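Local coordinates for protein cytochrome cL (Hyphomicrobium denitrificans, PDB 2D0W) that carries a covalently bound haem and probably accepts electrons from methanol dehydrogenase during methanol oxidation in the periplasm, at residues G90-I95 and L110-M115; N7-E12 and G97-M102. One frame throughout, in Å; residues are numbered along the deposited sequence.

Overall arrangement
Interactions 1 and 2 illustrate how a small c-type cytochrome surrounds its haem with apolar helix packing in its core and mixed, partly water-bridged loop contacts at its surface. They bury similar areas but differ in chemistry and exposure. Interaction 1 is buried, its centre about 7 Å from that of the chain, and joins helix 88-97 to the start of helix 112-124 through apolar side chains alone. Interaction 2 lies about 17 Å from the chain centre, where the end of helix 88-97 and its following loop meet an N-terminal turn. Helix 88-97 thus serves both; Thr94 of 90-95 and Thr8 of 7-12 probably share a hydrogen bond, OG1 to OG1 at 2.6 Å, and both contacts reach the haem.

Interaction 1 (G90-I95 and L110-M115); sequences GLFETI and LELDNM. With HEM (protoporphyrin IX containing Fe), chain H.
Phe92 and Met115 both hold CG anti to the backbone N (chi1 171° and 169°), which sends the aromatic ring and the thioether chain into the interface between helix 88-97 and the first turn of helix 112-124. The two side chains cross at about a right angle, and Met115 CG comes within 3.5 Å of Phe92 CD1. Beyond CG the methionine bends twice, at chi2 and chi3, carrying its sulfur past the ring toward Ile95. Met115 SD lies 5.2 Å from the centroid of the Phe92 ring in an oblique Met-aromatic contact, and 3.8 Å from Ile95 CG2. Leu112 crosses the ring obliquely and meets its edge, CD1 in the ring plane 3.9 Å from Phe92 CE1. Phe5, Phe33 and Phe96 also meet this ring, making an aromatic cluster.

Ile95 links the cluster to the cofactor: its CG2 touches Leu110 CD1 at 3.9 Å as well as the sulfur, and it lies 3.8 Å from CBB of the haem. Leu91 and Thr94 reach the same porphyrin, Thr94 CG2 standing 3.6 Å from C2A of the haem. An alanine in place of Met115 would probably open a gap between helix 112-124 and the Phe92-Ile95 face of helix 88-97, taking away the sulfur and methyl that back the isoleucine.

No hydrogen bond crosses between the two segments, so this contact rests on shape and dispersion, with the polarisable sulfur lying between the ring and Ile95, the one of these two that goes on to meet the haem.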
loop_
_atom_site.group_PDB
_atom_site.type_symbol
_atom_site.label_atom_id
_atom_site.label_comp_id
_atom_site.label_asym_id
_atom_site.label_seq_id
_atom_site.Cartn_x
_atom_site.Cartn_y
_atom_site.Cartn_z
ATOM N N GLY A 90 7.441 5.219 -3.342
ATOM C CA GLY A 90 7.836 4.262 -4.389
ATOM C C GLY A 90 6.779 3.228 -4.690
ATOM O O GLY A 90 6.499 2.947 -5.854
ATOM N N LEU A 91 6.204 2.651 -3.640
ATOM C CA LEU A 91 5.125 1.683 -3.758
ATOM C C LEU A 91 3.924 2.297 -4.491
ATOM O O LEU A 91 3.371 1.716 -5.458
ATOM C CB LEU A 91 4.740 1.144 -2.348
ATOM C CG LEU A 91 3.705 0.025 -2.321
ATOM C CD1 LEU A 91 4.131 -0.996 -3.304
ATOM C CD2 LEU A 91 3.534 -0.634 -0.944
ATOM N N PHE A 92 3.559 3.509 -4.106
ATOM C CA PHE A 92 2.491 4.200 -4.795
ATOM C C PHE A 92 2.820 4.300 -6.306
ATOM O O PHE A 92 1.959 4.013 -7.168
ATOM C CB PHE A 92 2.298 5.588 -4.154
ATOM C CG PHE A 92 1.348 6.513 -4.911
ATOM C CD1 PHE A 92 -0.012 6.511 -4.631
ATOM C CD2 PHE A 92 1.822 7.372 -5.904
ATOM C CE1 PHE A 92 -0.884 7.368 -5.316
ATOM C CE2 PHE A 92 0.967 8.215 -6.600
ATOM C CZ PHE A 92 -0.395 8.223 -6.299
ATOM N N GLU A 93 4.059 4.712 -6.614
ATOM C CA GLU A 93 4.459 4.960 -8.005
ATOM C C GLU A 93 4.401 3.612 -8.768
ATOM O O GLU A 93 3.892 3.552 -9.887
ATOM C CB GLU A 93 5.884 5.578 -8.045
ATOM C CG GLU A 93 6.046 6.980 -7.519
ATOM C CD GLU A 93 7.523 7.465 -7.482
ATOM O OE1 GLU A 93 8.407 6.663 -7.078
ATOM O OE2 GLU A 93 7.807 8.649 -7.854
ATOM N N THR A 94 4.855 2.520 -8.146
ATOM C CA THR A 94 4.818 1.195 -8.804
ATOM C C THR A 94 3.381 0.788 -9.095
ATOM O O THR A 94 3.044 0.413 -10.229
ATOM C CB THR A 94 5.547 0.164 -7.961
ATOM O OG1 THR A 94 6.900 0.595 -7.841
ATOM C CG2 THR A 94 5.490 -1.249 -8.588
ATOM N N ILE A 95 2.512 0.920 -8.092
ATOM C CA ILE A 95 1.096 0.602 -8.274
ATOM C C ILE A 95 0.447 1.533 -9.270
ATOM O O ILE A 95 -0.236 1.051 -10.163
ATOM C CB ILE A 95 0.303 0.551 -6.944
ATOM C CG1 ILE A 95 1.035 -0.380 -5.985
ATOM C CG2 ILE A 95 -1.155 0.022 -7.188
ATOM C CD1 ILE A 95 0.692 -0.159 -4.484
ATOM N N LEU A 110 -8.027 3.063 -9.196
ATOM C CA LEU A 110 -8.179 3.239 -7.737
ATOM C C LEU A 110 -8.368 4.709 -7.394
ATOM O O LEU A 110 -7.536 5.517 -7.781
ATOM C CB LEU A 110 -6.857 2.810 -7.061
ATOM C CG LEU A 110 -6.521 1.315 -7.063
ATOM C CD1 LEU A 110 -4.975 1.003 -7.085
ATOM C CD2 LEU A 110 -7.204 0.770 -5.854
ATOM N N GLU A 111 -9.400 5.073 -6.629
ATOM C CA GLU A 111 -9.393 6.418 -6.016
ATOM C C GLU A 111 -8.201 6.556 -5.084
ATOM O O GLU A 111 -7.797 5.593 -4.402
ATOM C CB GLU A 111 -10.695 6.707 -5.272
ATOM C CG GLU A 111 -11.903 6.790 -6.234
ATOM C CD GLU A 111 -13.241 6.678 -5.519
ATOM O OE1 GLU A 111 -13.257 6.852 -4.272
ATOM O OE2 GLU A 111 -14.282 6.410 -6.195
ATOM N N LEU A 112 -7.640 7.767 -5.060
ATOM C CA LEU A 112 -6.415 8.035 -4.334
ATOM C C LEU A 112 -6.499 7.593 -2.879
ATOM O O LEU A 112 -5.521 7.051 -2.349
ATOM C CB LEU A 112 -6.034 9.510 -4.446
ATOM C CG LEU A 112 -5.491 9.920 -5.831
ATOM C CD1 LEU A 112 -4.273 9.104 -6.255
ATOM C CD2 LEU A 112 -6.560 9.719 -6.821
ATOM N N ASP A 113 -7.669 7.803 -2.257
ATOM C CA ASP A 113 -7.857 7.460 -0.833
ATOM C C ASP A 113 -7.815 5.938 -0.670
ATOM O O ASP A 113 -7.240 5.433 0.294
ATOM C CB ASP A 113 -9.177 8.038 -0.298
ATOM C CG ASP A 113 -9.276 7.969 1.240
ATOM O OD1 ASP A 113 -8.377 8.473 1.950
ATOM O OD2 ASP A 113 -10.258 7.368 1.731
ATOM N N ASN A 114 -8.390 5.237 -1.646
ATOM C CA ASN A 114 -8.371 3.781 -1.655
ATOM C C ASN A 114 -6.992 3.240 -1.941
ATOM O O ASN A 114 -6.591 2.250 -1.355
ATOM C CB ASN A 114 -9.413 3.196 -2.614
ATOM C CG ASN A 114 -10.858 3.315 -2.046
ATOM O OD1 ASN A 114 -11.062 3.313 -0.866
ATOM N ND2 ASN A 114 -11.826 3.449 -2.912
ATOM N N MET A 115 -6.265 3.893 -2.838
ATOM C CA MET A 115 -4.867 3.525 -3.085
ATOM C C MET A 115 -4.103 3.512 -1.788
ATOM O O MET A 115 -3.215 2.669 -1.560
ATOM C CB MET A 115 -4.222 4.541 -4.036
ATOM C CG MET A 115 -2.717 4.377 -4.125
ATOM S SD MET A 115 -2.288 2.955 -5.142
ATOM C CE MET A 115 -2.355 3.742 -6.747
HETATM C CHA HEM H . 5.418 -6.289 -9.599
HETATM C CHB HEM H . 1.908 -4.598 -6.666
HETATM C CHC HEM H . -1.607 -6.325 -9.568
HETATM C CHD HEM H . 1.862 -8.964 -11.705
HETATM C C1A HEM H . 4.800 -5.589 -8.561
HETATM C C2A HEM H . 5.412 -4.725 -7.559
HETATM C C3A HEM H . 4.443 -4.295 -6.750
HETATM C C4A HEM H . 3.163 -4.825 -7.201
HETATM C CMA HEM H . 4.590 -3.368 -5.500
HETATM C CAA HEM H . 6.923 -4.438 -7.421
HETATM C CBA HEM H . 7.495 -5.572 -6.552
HETATM C CGA HEM H . 8.954 -5.343 -6.177
HETATM O O1A HEM H . 9.456 -4.201 -6.313
HETATM O O2A HEM H . 9.607 -6.324 -5.748
HETATM C C1B HEM H . 0.649 -4.868 -7.215
HETATM C C2B HEM H . -0.689 -4.503 -6.735
HETATM C C3B HEM H . -1.567 -4.882 -7.530
HETATM C C4B HEM H . -0.969 -5.630 -8.593
HETATM C CMB HEM H . -0.867 -3.802 -5.389
HETATM C CAB HEM H . -3.025 -4.397 -7.561
HETATM C CBB HEM H . -3.310 -3.131 -7.568
HETATM C C1C HEM H . -0.977 -7.224 -10.400
HETATM C C2C HEM H . -1.580 -7.963 -11.528
HETATM C C3C HEM H . -0.639 -8.719 -12.062
HETATM C C4C HEM H . 0.640 -8.408 -11.403
HETATM C CMC HEM H . -3.083 -8.184 -11.588
HETATM C CAC HEM H . -0.750 -9.936 -13.036
HETATM C CBC HEM H . -1.535 -9.787 -14.069
HETATM C C1D HEM H . 3.124 -8.467 -11.447
HETATM C C2D HEM H . 4.356 -8.868 -12.099
HETATM C C3D HEM H . 5.459 -8.033 -11.457
HETATM C C4D HEM H . 4.808 -7.217 -10.451
HETATM C CMD HEM H . 4.505 -9.929 -13.232
HETATM C CAD HEM H . 6.998 -8.012 -11.775
HETATM C CBD HEM H . 7.146 -6.732 -12.602
HETATM C CGD HEM H . 8.569 -6.247 -12.724
HETATM O O1D HEM H . 8.805 -5.171 -13.303
HETATM O O2D HEM H . 9.461 -6.937 -12.211
HETATM N NA HEM H . 3.446 -5.626 -8.286
HETATM N NB HEM H . 0.370 -5.626 -8.332
HETATM N NC HEM H . 0.386 -7.480 -10.389
HETATM N ND HEM H . 3.447 -7.522 -10.479
HETATM FE FE HEM H . 1.897 -6.477 -9.412
#

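Interaction 2 (N7-E12 and G97-M102); sequences NTVTGE and GGANGM. With HEM (protoporphyrin IX containing Fe), chain H.
Val9 meets Ala99 and Asn100 where the N-terminal turn 7-12 lies against the loop that leaves helix 88-97, the loop that in this cytochrome c fold leads to the axial methionine, Met103. The close apolar part is Val9 on Ala99, with Val9 CG2 sitting 3.8 Å from Ala99 CA. Behind it Ala99 CB presses to 3.2 Å from O1D of a haem propionate, and Tyr82 touches the side chains of Thr8, Val9 and Asn100, joining the turn to the rim of the pocket.

The other branch of the valine belongs to the solvent-facing rim. CG1, anti to the backbone N (chi1 -162°), reaches out to Asn100 ND2 at 3.5 Å, and these two exposed side chains cross at about a right angle. Further inward, Thr8 and Gly98 fit more loosely: Thr8 CB comes no nearer than 4.2 Å to Gly98 O, and a water bridges the backbones instead, accepting from Thr8 N and donating to Gly98 O at 2.8 Å. The Thr8 hydroxyl turns to Thr94 of the helix. Gly98, which is buried, breaks that helix with a positive phi of 87°, a conformation in which a side chain would jam against the preceding carbonyl oxygen. Although its side chain is exposed, Asn100 has its backbone tied inward: Asn100 N donates to O1D of the haem propionate over 2.8 Å, with an N-H...O angle of 159°.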
loop_
_atom_site.group_PDB
_atom_site.type_symbol
_atom_site.label_atom_id
_atom_site.label_comp_id
_atom_site.label_asym_id
_atom_site.label_seq_id
_atom_site.Cartn_x
_atom_site.Cartn_y
_atom_site.Cartn_z
ATOM N N ASN A 7 7.393 7.049 -13.037
ATOM C CA ASN A 7 7.363 5.635 -13.302
ATOM C C ASN A 7 8.589 4.886 -12.710
ATOM O O ASN A 7 9.740 5.221 -12.995
ATOM C CB ASN A 7 7.222 5.417 -14.814
ATOM C CG ASN A 7 6.959 3.970 -15.169
ATOM O OD1 ASN A 7 5.859 3.637 -15.539
ATOM N ND2 ASN A 7 7.964 3.110 -15.048
ATOM N N THR A 8 8.303 3.883 -11.879
ATOM C CA THR A 8 9.307 2.989 -11.269
ATOM C C THR A 8 10.408 2.498 -12.229
ATOM O O THR A 8 11.625 2.583 -11.909
ATOM C CB THR A 8 8.599 1.830 -10.549
ATOM O OG1 THR A 8 7.930 2.375 -9.417
ATOM C CG2 THR A 8 9.551 0.824 -10.004
ATOM N N VAL A 9 9.997 2.005 -13.395
ATOM C CA VAL A 9 10.974 1.440 -14.358
ATOM C C VAL A 9 11.510 2.477 -15.382
ATOM O O VAL A 9 12.691 2.427 -15.782
ATOM C CB VAL A 9 10.488 0.123 -15.057
ATOM C CG1 VAL A 9 11.712 -0.663 -15.703
ATOM C CG2 VAL A 9 9.867 -0.782 -14.085
ATOM N N THR A 10 10.705 3.441 -15.789
ATOM C CA THR A 10 11.235 4.417 -16.768
ATOM C C THR A 10 11.704 5.792 -16.263
ATOM O O THR A 10 12.568 6.415 -16.894
ATOM C CB THR A 10 10.287 4.642 -17.971
ATOM O OG1 THR A 10 11.001 5.421 -18.957
ATOM C CG2 THR A 10 9.088 5.389 -17.571
ATOM N N GLY A 11 11.138 6.272 -15.156
ATOM C CA GLY A 11 11.398 7.637 -14.696
ATOM C C GLY A 11 10.502 8.680 -15.368
ATOM O O GLY A 11 10.666 9.872 -15.132
ATOM N N GLU A 12 9.574 8.242 -16.218
ATOM C CA GLU A 12 8.652 9.159 -16.881
ATOM C C GLU A 12 7.655 9.687 -15.856
ATOM O O GLU A 12 7.193 8.948 -14.991
ATOM C CB GLU A 12 7.910 8.492 -18.031
ATOM C CG GLU A 12 6.935 9.420 -18.725
ATOM C CD GLU A 12 6.318 8.847 -19.989
ATOM O OE1 GLU A 12 5.972 9.660 -20.864
ATOM O OE2 GLU A 12 6.156 7.604 -20.118
ATOM N N GLY A 97 1.737 3.648 -11.687
ATOM C CA GLY A 97 2.239 3.675 -13.058
ATOM C C GLY A 97 2.598 2.317 -13.594
ATOM O O GLY A 97 2.789 2.191 -14.786
ATOM N N GLY A 98 2.673 1.299 -12.730
ATOM C CA GLY A 98 3.021 -0.071 -13.141
ATOM C C GLY A 98 4.517 -0.375 -13.191
ATOM O O GLY A 98 5.333 0.473 -12.801
ATOM N N ALA A 99 4.865 -1.593 -13.651
ATOM C CA ALA A 99 6.271 -1.999 -13.815
ATOM C C ALA A 99 6.506 -2.670 -15.188
ATOM O O ALA A 99 6.022 -2.169 -16.200
ATOM C CB ALA A 99 6.733 -2.889 -12.640
ATOM N N ASN A 100 7.293 -3.751 -15.249
ATOM C CA ASN A 100 7.447 -4.504 -16.524
ATOM C C ASN A 100 6.432 -5.658 -16.634
ATOM O O ASN A 100 5.816 -6.100 -15.641
ATOM C CB ASN A 100 8.864 -5.082 -16.707
ATOM C CG ASN A 100 9.953 -4.038 -16.732
ATOM O OD1 ASN A 100 10.990 -4.244 -16.121
ATOM N ND2 ASN A 100 9.735 -2.924 -17.429
ATOM N N GLY A 101 6.265 -6.134 -17.865
ATOM C CA GLY A 101 5.500 -7.323 -18.156
ATOM C C GLY A 101 4.049 -7.167 -17.806
ATOM O O GLY A 101 3.413 -6.183 -18.168
ATOM N N MET A 102 3.535 -8.129 -17.055
ATOM C CA MET A 102 2.125 -8.167 -16.715
ATOM C C MET A 102 1.707 -7.191 -15.604
ATOM O O MET A 102 0.505 -6.988 -15.371
ATOM C CB MET A 102 1.743 -9.590 -16.312
ATOM C CG MET A 102 1.943 -10.589 -17.426
ATOM S SD MET A 102 0.610 -10.627 -18.615
ATOM C CE MET A 102 0.909 -9.192 -19.678
HETATM C CHA HEM H . 5.418 -6.289 -9.599
HETATM C CHB HEM H . 1.908 -4.598 -6.666
HETATM C CHC HEM H . -1.607 -6.325 -9.568
HETATM C CHD HEM H . 1.862 -8.964 -11.705
HETATM C C1A HEM H . 4.800 -5.589 -8.561
HETATM C C2A HEM H . 5.412 -4.725 -7.559
HETATM C C3A HEM H . 4.443 -4.295 -6.750
HETATM C C4A HEM H . 3.163 -4.825 -7.201
HETATM C CMA HEM H . 4.590 -3.368 -5.500
HETATM C CAA HEM H . 6.923 -4.438 -7.421
HETATM C CBA HEM H . 7.495 -5.572 -6.552
HETATM C CGA HEM H . 8.954 -5.343 -6.177
HETATM O O1A HEM H . 9.456 -4.201 -6.313
HETATM O O2A HEM H . 9.607 -6.324 -5.748
HETATM C C1B HEM H . 0.649 -4.868 -7.215
HETATM C C2B HEM H . -0.689 -4.503 -6.735
HETATM C C3B HEM H . -1.567 -4.882 -7.530
HETATM C C4B HEM H . -0.969 -5.630 -8.593
HETATM C CMB HEM H . -0.867 -3.802 -5.389
HETATM C CAB HEM H . -3.025 -4.397 -7.561
HETATM C CBB HEM H . -3.310 -3.131 -7.568
HETATM C C1C HEM H . -0.977 -7.224 -10.400
HETATM C C2C HEM H . -1.580 -7.963 -11.528
HETATM C C3C HEM H . -0.639 -8.719 -12.062
HETATM C C4C HEM H . 0.640 -8.408 -11.403
HETATM C CMC HEM H . -3.083 -8.184 -11.588
HETATM C CAC HEM H . -0.750 -9.936 -13.036
HETATM C CBC HEM H . -1.535 -9.787 -14.069
HETATM C C1D HEM H . 3.124 -8.467 -11.447
HETATM C C2D HEM H . 4.356 -8.868 -12.099
HETATM C C3D HEM H . 5.459 -8.033 -11.457
HETATM C C4D HEM H . 4.808 -7.217 -10.451
HETATM C CMD HEM H . 4.505 -9.929 -13.232
HETATM C CAD HEM H . 6.998 -8.012 -11.775
HETATM C CBD HEM H . 7.146 -6.732 -12.602
HETATM C CGD HEM H . 8.569 -6.247 -12.724
HETATM O O1D HEM H . 8.805 -5.171 -13.303
HETATM O O2D HEM H . 9.461 -6.937 -12.211
HETATM N NA HEM H . 3.446 -5.626 -8.286
HETATM N NB HEM H . 0.370 -5.626 -8.332
HETATM N NC HEM H . 0.386 -7.480 -10.389
HETATM N ND HEM H . 3.447 -7.522 -10.479
HETATM FE FE HEM H . 1.897 -6.477 -9.412
HETATM O O HOH W 1 5.469 3.153 -11.985
#